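Local coordinates for MMS19 nucleotide excision repair protein homolog (Mus musculus, PDB 6TBL) that probably serves as a key component of the cytosolic iron-sulfur assembly complex that delivers clusters to apoproteins of DNA metabolism and genome integrity, at residues Y61-R66 / D101-V106; A69-H74 / R107-S112; H74-L79 / G115-L120. All coordinates share one frame; numbering follows the deposited sequence.

Contact 1. Residues Y61-R66 / D101-V106; sequences YSMAVR and DKKRLV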
# COMPACT_ATOMS: atom_id res chain seq x y z
N TYR A 61 14.52 6.73 29.16
CA TYR A 61 13.76 7.78 29.82
C TYR A 61 14.40 9.15 29.62
O TYR A 61 13.71 10.17 29.61
CB TYR A 61 13.61 7.47 31.31
CG TYR A 61 12.86 8.51 32.10
CD1 TYR A 61 11.47 8.52 32.13
CD2 TYR A 61 13.54 9.49 32.82
CE1 TYR A 61 10.78 9.48 32.85
CE2 TYR A 61 12.85 10.44 33.55
CZ TYR A 61 11.47 10.43 33.56
OH TYR A 61 10.79 11.38 34.28
N SER A 62 15.73 9.19 29.47
CA SER A 62 16.44 10.45 29.34
C SER A 62 16.35 10.98 27.91
O SER A 62 16.61 10.25 26.95
CB SER A 62 17.91 10.26 29.74
OG SER A 62 18.68 11.40 29.41
N MET A 63 15.98 12.25 27.79
CA MET A 63 15.94 12.88 26.47
C MET A 63 17.34 13.01 25.88
O MET A 63 17.53 12.83 24.67
CB MET A 63 15.27 14.25 26.56
CG MET A 63 14.97 14.89 25.22
SD MET A 63 14.66 16.66 25.36
CE MET A 63 13.81 16.73 26.94
N ALA A 64 18.34 13.30 26.72
CA ALA A 64 19.70 13.46 26.22
C ALA A 64 20.27 12.14 25.72
O ALA A 64 21.03 12.11 24.75
CB ALA A 64 20.59 14.06 27.31
N VAL A 65 19.93 11.04 26.39
CA VAL A 65 20.41 9.73 25.96
C VAL A 65 19.80 9.36 24.61
O VAL A 65 20.51 8.90 23.71
CB VAL A 65 20.12 8.67 27.03
CG1 VAL A 65 20.44 7.28 26.51
CG2 VAL A 65 20.91 8.96 28.29
N ARG A 66 18.49 9.55 24.46
CA ARG A 66 17.85 9.25 23.18
C ARG A 66 18.48 10.05 22.05
O ARG A 66 18.68 9.53 20.94
CB ARG A 66 16.35 9.53 23.26
CG ARG A 66 15.57 8.52 24.09
CD ARG A 66 14.07 8.76 24.02
NE ARG A 66 13.58 9.58 25.13
CZ ARG A 66 13.11 10.82 24.99
NH1 ARG A 66 13.07 11.39 23.80
NH2 ARG A 66 12.68 11.49 26.06
N ASP A 101 8.50 10.40 18.68
CA ASP A 101 8.84 10.68 20.07
C ASP A 101 8.18 11.97 20.52
O ASP A 101 7.85 12.85 19.72
CB ASP A 101 10.35 10.77 20.25
CG ASP A 101 10.77 10.73 21.70
OD1 ASP A 101 11.23 9.67 22.17
OD2 ASP A 101 10.61 11.76 22.39
N LYS A 102 7.99 12.08 21.84
CA LYS A 102 7.24 13.20 22.41
C LYS A 102 8.01 14.52 22.39
O LYS A 102 7.43 15.55 22.74
CB LYS A 102 6.82 12.86 23.84
CG LYS A 102 7.95 12.37 24.71
CD LYS A 102 7.44 11.85 26.05
CE LYS A 102 8.58 11.38 26.94
NZ LYS A 102 8.09 10.80 28.22
N LYS A 103 9.28 14.54 21.98
CA LYS A 103 10.07 15.76 21.96
C LYS A 103 10.55 16.06 20.55
O LYS A 103 10.93 15.14 19.81
CB LYS A 103 11.26 15.65 22.92
CG LYS A 103 10.89 15.34 24.36
CD LYS A 103 10.11 16.48 25.00
CE LYS A 103 10.93 17.76 25.04
NZ LYS A 103 10.20 18.88 25.70
N ARG A 104 10.53 17.34 20.18
CA ARG A 104 10.99 17.73 18.85
C ARG A 104 12.48 17.44 18.68
O ARG A 104 12.90 16.92 17.63
CB ARG A 104 10.71 19.21 18.60
CG ARG A 104 9.25 19.56 18.40
CD ARG A 104 9.07 21.05 18.16
NE ARG A 104 9.50 21.84 19.31
CZ ARG A 104 8.69 22.29 20.26
NH1 ARG A 104 7.39 22.03 20.20
NH2 ARG A 104 9.17 23.00 21.26
N LEU A 105 13.29 17.76 19.69
CA LEU A 105 14.73 17.65 19.56
C LEU A 105 15.17 16.22 19.26
O LEU A 105 16.13 16.00 18.51
CB LEU A 105 15.42 18.16 20.82
CG LEU A 105 15.27 19.67 21.02
CD1 LEU A 105 15.89 20.09 22.34
CD2 LEU A 105 15.91 20.42 19.86
N VAL A 106 14.48 15.23 19.83
CA VAL A 106 14.85 13.85 19.54
C VAL A 106 14.27 13.40 18.20
O VAL A 106 14.91 12.64 17.47
CB VAL A 106 14.43 12.94 20.70
CG1 VAL A 106 13.00 13.21 21.08
CG2 VAL A 106 14.61 11.47 20.34
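The first turns of helices 63-76 and 104-118 stand side by side, with the CA atoms of Arg66 and Val106 6.6 Å apart. These are the second helices of two successive HEAT repeats, and the loop residues 101-103 take part. A salt bridge joins them: Arg66 NH1 lies 2.9 Å from Asp101 OD2 and 3.0 Å from Asp101 OD1, so one nitrogen faces both carboxylate oxygens, the two flat groups tilted 23° apart. A bend at chi3 (-94°) places the NE of Arg66, which bonds to Ser60 O and so helps fix the guanidinium. Asp101 OD2 has a second task, accepting from Lys103 N through its anti lone pair, an Asx turn just ahead of the helix. Val106 CG1 meets the edge of the guanidinium, in its plane, while Met63 CA, of the same helix, lies above one face, offset toward the rim. Lys102 directs its NZ to a polar side chain of another protein's chain, consistent with this end of the repeat pair serving as a docking surface. Met63 and Lys103 also cross at about a right angle, Met63 CE touching the aliphatic Lys103 CE at 3.6 Å.

Contact 2. Residues A69-H74 / R107-S112; sequences ALQCMH and RKEAVS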
# COMPACT_ATOMS: atom_id res chain seq x y z
N ALA A 69 21.99 8.60 21.37
CA ALA A 69 21.86 7.29 20.75
C ALA A 69 21.54 7.41 19.26
O ALA A 69 22.12 6.70 18.43
CB ALA A 69 20.80 6.46 21.46
N LEU A 70 20.62 8.31 18.91
CA LEU A 70 20.27 8.50 17.51
C LEU A 70 21.40 9.14 16.71
O LEU A 70 21.57 8.84 15.52
CB LEU A 70 19.00 9.34 17.39
CG LEU A 70 17.73 8.70 17.97
CD1 LEU A 70 16.57 9.67 17.90
CD2 LEU A 70 17.40 7.41 17.24
N GLN A 71 22.19 10.01 17.34
CA GLN A 71 23.34 10.58 16.66
C GLN A 71 24.38 9.51 16.34
O GLN A 71 25.08 9.62 15.33
CB GLN A 71 23.96 11.69 17.50
CG GLN A 71 23.06 12.90 17.69
CD GLN A 71 23.70 13.98 18.54
OE1 GLN A 71 24.83 13.83 19.01
NE2 GLN A 71 22.98 15.07 18.74
N CYS A 72 24.49 8.49 17.18
CA CYS A 72 25.36 7.36 16.86
C CYS A 72 24.77 6.51 15.75
O CYS A 72 25.51 5.99 14.90
CB CYS A 72 25.62 6.53 18.11
SG CYS A 72 26.82 7.24 19.24
N MET A 73 23.44 6.35 15.74
CA MET A 73 22.79 5.65 14.64
C MET A 73 23.05 6.36 13.32
O MET A 73 23.23 5.71 12.28
CB MET A 73 21.29 5.56 14.90
CG MET A 73 20.92 4.60 16.01
SD MET A 73 21.44 2.92 15.62
CE MET A 73 20.54 2.63 14.09
N HIS A 74 23.08 7.69 13.34
CA HIS A 74 23.48 8.44 12.15
C HIS A 74 24.95 8.20 11.83
O HIS A 74 25.30 7.97 10.66
CB HIS A 74 23.20 9.93 12.37
CG HIS A 74 23.51 10.78 11.18
ND1 HIS A 74 24.77 11.25 10.90
CD2 HIS A 74 22.70 11.27 10.21
CE1 HIS A 74 24.74 11.98 9.80
NE2 HIS A 74 23.49 12.01 9.36
N ARG A 107 13.07 13.87 17.85
CA ARG A 107 12.51 13.54 16.54
C ARG A 107 13.41 14.04 15.42
O ARG A 107 13.60 13.34 14.42
CB ARG A 107 11.11 14.13 16.40
CG ARG A 107 10.02 13.34 17.09
CD ARG A 107 8.66 13.95 16.79
NE ARG A 107 8.27 14.93 17.79
CZ ARG A 107 7.52 15.99 17.54
NH1 ARG A 107 7.09 16.22 16.31
NH2 ARG A 107 7.20 16.83 18.51
N LYS A 108 13.96 15.24 15.57
CA LYS A 108 14.88 15.78 14.57
C LYS A 108 16.05 14.83 14.32
O LYS A 108 16.42 14.58 13.17
CB LYS A 108 15.38 17.16 15.00
CG LYS A 108 16.53 17.70 14.17
CD LYS A 108 17.08 18.99 14.75
CE LYS A 108 18.38 19.38 14.07
NZ LYS A 108 18.94 20.65 14.61
N GLU A 109 16.63 14.29 15.40
CA GLU A 109 17.73 13.34 15.25
C GLU A 109 17.25 12.03 14.63
O GLU A 109 18.00 11.41 13.86
CB GLU A 109 18.39 13.08 16.60
CG GLU A 109 18.80 14.34 17.34
CD GLU A 109 19.89 15.12 16.61
OE1 GLU A 109 20.66 14.49 15.85
OE2 GLU A 109 19.97 16.35 16.80
N ALA A 110 16.03 11.60 14.94
CA ALA A 110 15.49 10.39 14.34
C ALA A 110 15.30 10.56 12.83
O ALA A 110 15.60 9.65 12.05
CB ALA A 110 14.18 10.00 15.01
N VAL A 111 14.79 11.72 12.42
CA VAL A 111 14.67 12.02 10.99
C VAL A 111 16.04 11.97 10.33
O VAL A 111 16.22 11.38 9.26
CB VAL A 111 13.99 13.38 10.78
CG1 VAL A 111 14.09 13.80 9.32
CG2 VAL A 111 12.54 13.30 11.21
N SER A 112 17.04 12.60 10.96
CA SER A 112 18.37 12.65 10.38
C SER A 112 19.00 11.27 10.29
O SER A 112 19.61 10.92 9.27
CB SER A 112 19.26 13.59 11.21
OG SER A 112 20.57 13.64 10.69
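Leu70 reaches across to helix 104-118 and lays its CD1 methyl against Ala110, 3.8 Å from the CB of that residue and 3.6 Å from its backbone N. Nearer the backbone, Leu70 CB packs on Glu109 CB at 3.9 Å, where the two helices come closest by CA. The short axes pass 8.6 Å apart and run in the same direction, only 14° from parallel, as expected for the second helices of adjacent HEAT repeats stacked in an array. Leu70 also touches Val106, and Ala110 rests on Pro98 and Leu99 of the preceding loop, which continue the apolar contact on the loop side.

On one flank Glu109 folds back through a bend at chi2 (-65°), and its carboxylate arrives beside the extended Gln71 with the amide and carboxylate planes 64° apart. Glu109 OE1 comes 3.4 Å from the aliphatic Gln71 CG; Gln71 NE2 remains 3.8 Å from both carboxylate oxygens, too long to count as a bond. A turn later, His74 brings a ring carbon rather than a nitrogen to the partner helix: CD2 lies 3.2 Å from both OG and O of Ser112, the OG approaching obliquely, while Ser112 C lies at the ring edge in its plane.

No hydrogen bond or salt bridge ties these two segments. The pairing therefore depends on shape, with Leu70 against Ala110 and Glu109 at its middle and the polar side chains of Gln71, His74 and Ser112 touching around it, mainly by van der Waals contact.

Contact 3. Residues H74-L79 / G115-L120; sequences HALTRL and GEWFLL. With K (potassium ion), chain G.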
# COMPACT_ATOMS: atom_id res chain seq x y z
N HIS A 74 23.08 7.69 13.34
CA HIS A 74 23.48 8.44 12.15
C HIS A 74 24.95 8.20 11.83
O HIS A 74 25.30 7.97 10.66
CB HIS A 74 23.20 9.93 12.37
CG HIS A 74 23.51 10.78 11.18
ND1 HIS A 74 24.77 11.25 10.90
CD2 HIS A 74 22.70 11.27 10.21
CE1 HIS A 74 24.74 11.98 9.80
NE2 HIS A 74 23.49 12.01 9.36
N ALA A 75 25.81 8.23 12.84
CA ALA A 75 27.24 8.04 12.62
C ALA A 75 27.57 6.63 12.16
O ALA A 75 28.62 6.43 11.55
CB ALA A 75 28.02 8.37 13.90
N LEU A 76 26.70 5.65 12.45
CA LEU A 76 26.94 4.29 11.98
C LEU A 76 26.99 4.22 10.46
O LEU A 76 27.68 3.35 9.91
CB LEU A 76 25.85 3.36 12.51
CG LEU A 76 26.09 2.66 13.84
CD1 LEU A 76 24.92 1.77 14.19
CD2 LEU A 76 27.37 1.86 13.78
N THR A 77 26.28 5.11 9.77
CA THR A 77 26.24 5.07 8.31
C THR A 77 27.58 5.39 7.67
O THR A 77 27.70 5.27 6.44
CB THR A 77 25.17 6.03 7.79
OG1 THR A 77 25.52 7.37 8.13
CG2 THR A 77 23.82 5.70 8.40
N ARG A 78 28.60 5.78 8.45
CA ARG A 78 29.93 5.99 7.90
C ARG A 78 30.70 4.68 7.74
O ARG A 78 31.69 4.65 7.00
CB ARG A 78 30.73 6.94 8.80
CG ARG A 78 32.02 7.44 8.18
CD ARG A 78 32.32 8.87 8.59
NE ARG A 78 31.26 9.78 8.18
CZ ARG A 78 31.31 11.10 8.32
NH1 ARG A 78 32.38 11.67 8.86
NH2 ARG A 78 30.30 11.86 7.92
N LEU A 79 30.25 3.60 8.39
CA LEU A 79 30.87 2.30 8.20
C LEU A 79 30.69 1.84 6.76
O LEU A 79 29.84 2.37 6.03
CB LEU A 79 30.27 1.29 9.17
CG LEU A 79 30.24 1.66 10.66
CD1 LEU A 79 29.83 0.47 11.51
CD2 LEU A 79 31.58 2.21 11.12
N GLY A 115 16.99 9.01 7.72
CA GLY A 115 17.17 9.46 6.35
C GLY A 115 18.47 8.96 5.74
O GLY A 115 18.52 8.68 4.54
N GLU A 116 19.52 8.84 6.54
CA GLU A 116 20.79 8.33 6.04
C GLU A 116 20.76 6.82 5.86
O GLU A 116 21.52 6.29 5.04
CB GLU A 116 21.93 8.74 6.96
CG GLU A 116 22.25 10.21 6.90
CD GLU A 116 22.71 10.65 5.52
OE1 GLU A 116 23.50 9.90 4.90
OE2 GLU A 116 22.27 11.72 5.05
N TRP A 117 19.92 6.12 6.62
CA TRP A 117 19.78 4.68 6.43
C TRP A 117 18.94 4.33 5.20
O TRP A 117 19.03 3.20 4.71
CB TRP A 117 19.18 4.03 7.68
CG TRP A 117 20.20 3.82 8.76
CD1 TRP A 117 20.64 4.74 9.66
CD2 TRP A 117 20.90 2.60 9.05
NE1 TRP A 117 21.57 4.18 10.50
CE2 TRP A 117 21.75 2.87 10.15
CE3 TRP A 117 20.89 1.32 8.50
CZ2 TRP A 117 22.58 1.89 10.70
CZ3 TRP A 117 21.71 0.35 9.05
CH2 TRP A 117 22.55 0.65 10.13
N PHE A 118 18.15 5.27 4.70
CA PHE A 118 17.45 5.05 3.44
C PHE A 118 18.40 5.09 2.25
O PHE A 118 18.13 4.48 1.22
CB PHE A 118 16.34 6.08 3.25
CG PHE A 118 15.03 5.70 3.89
CD1 PHE A 118 14.18 4.81 3.26
CD2 PHE A 118 14.65 6.25 5.10
CE1 PHE A 118 12.98 4.46 3.84
CE2 PHE A 118 13.44 5.90 5.69
CZ PHE A 118 12.61 5.01 5.06
N LEU A 119 19.52 5.81 2.38
CA LEU A 119 20.44 6.02 1.28
C LEU A 119 21.53 4.95 1.19
O LEU A 119 22.44 5.09 0.37
CB LEU A 119 21.11 7.40 1.41
CG LEU A 119 20.19 8.60 1.58
CD1 LEU A 119 21.00 9.85 1.87
CD2 LEU A 119 19.33 8.79 0.34
N LEU A 120 21.47 3.91 2.01
CA LEU A 120 22.52 2.89 1.96
C LEU A 120 22.43 2.08 0.68
O LEU A 120 23.42 1.96 -0.06
CB LEU A 120 22.43 1.99 3.19
CG LEU A 120 22.92 2.65 4.49
CD1 LEU A 120 22.78 1.69 5.65
CD2 LEU A 120 24.36 3.11 4.35
K K G . 28.53 4.17 3.96
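The carbonyl oxygen of His74 is gripped by two donors of Thr77, the backbone N at 3.2 Å and the hydroxyl OG1 at 2.6 Å, the latter nearly in line with the C=O bond (168°). With OG1 between the backbone N and the carbonyl carbon (chi1 64°), the hydroxyl turns back to the carbonyl of His74 and the methyl is turned to the neighbouring helix. Here the second helices of two consecutive HEAT repeats lie side by side. Thr77 CG2 sits over one face of Trp117 in a CH-pi contact, offset toward the NE1-CD1 rim, 3.7 Å from the centroid of the five-membered ring and 24° off its normal. Trp117 NE1 donates to Met73 O, one turn back on helix 63-76, which helps hold the indole at this junction. The benzene ring of the indole is met obliquely by Leu76 CB, 4.0 Å from CZ2, and Val91 of helix 81-94 also packs on Trp117.

Beside the methyl contact, Glu116 touches Thr77 and His74 by its carbon chain: its CB lies near Thr77 CG2, and its CG is 3.3 Å from His74 NE2. The imidazole and carboxylate planes are well tilted, and the carboxylate of Glu116 makes no bond to the ring.

Residues Leu76 to Leu79 form a type I turn that directs two carbonyls to a potassium ion, a site to which Thr81 adds OG1. Thr77 O binds the ion at 2.8 Å and Leu79 O at 3.0 Å.

All three contacts join helix 63-76 to helix 104-118, following the same inter-repeat seam from its N-terminal to its C-terminal end. Contact 2 is the most central, its centre about 7 Å from the centre of the chain, and contact 1 the most peripheral, about 14 Å between centres; each of the three has two buried residues among six. The chemistry changes along the seam: charge pairing with a loop in contact 1, an aliphatic strip with polar flanks in contact 2, and methyl-on-indole packing next to a potassium site in contact 3. Contact 2 touches both neighbours and shares His74 with contact 3. Another protein's chain borders every contact, with polar bonds at 101-106 and 107-112 and packing at 115-120.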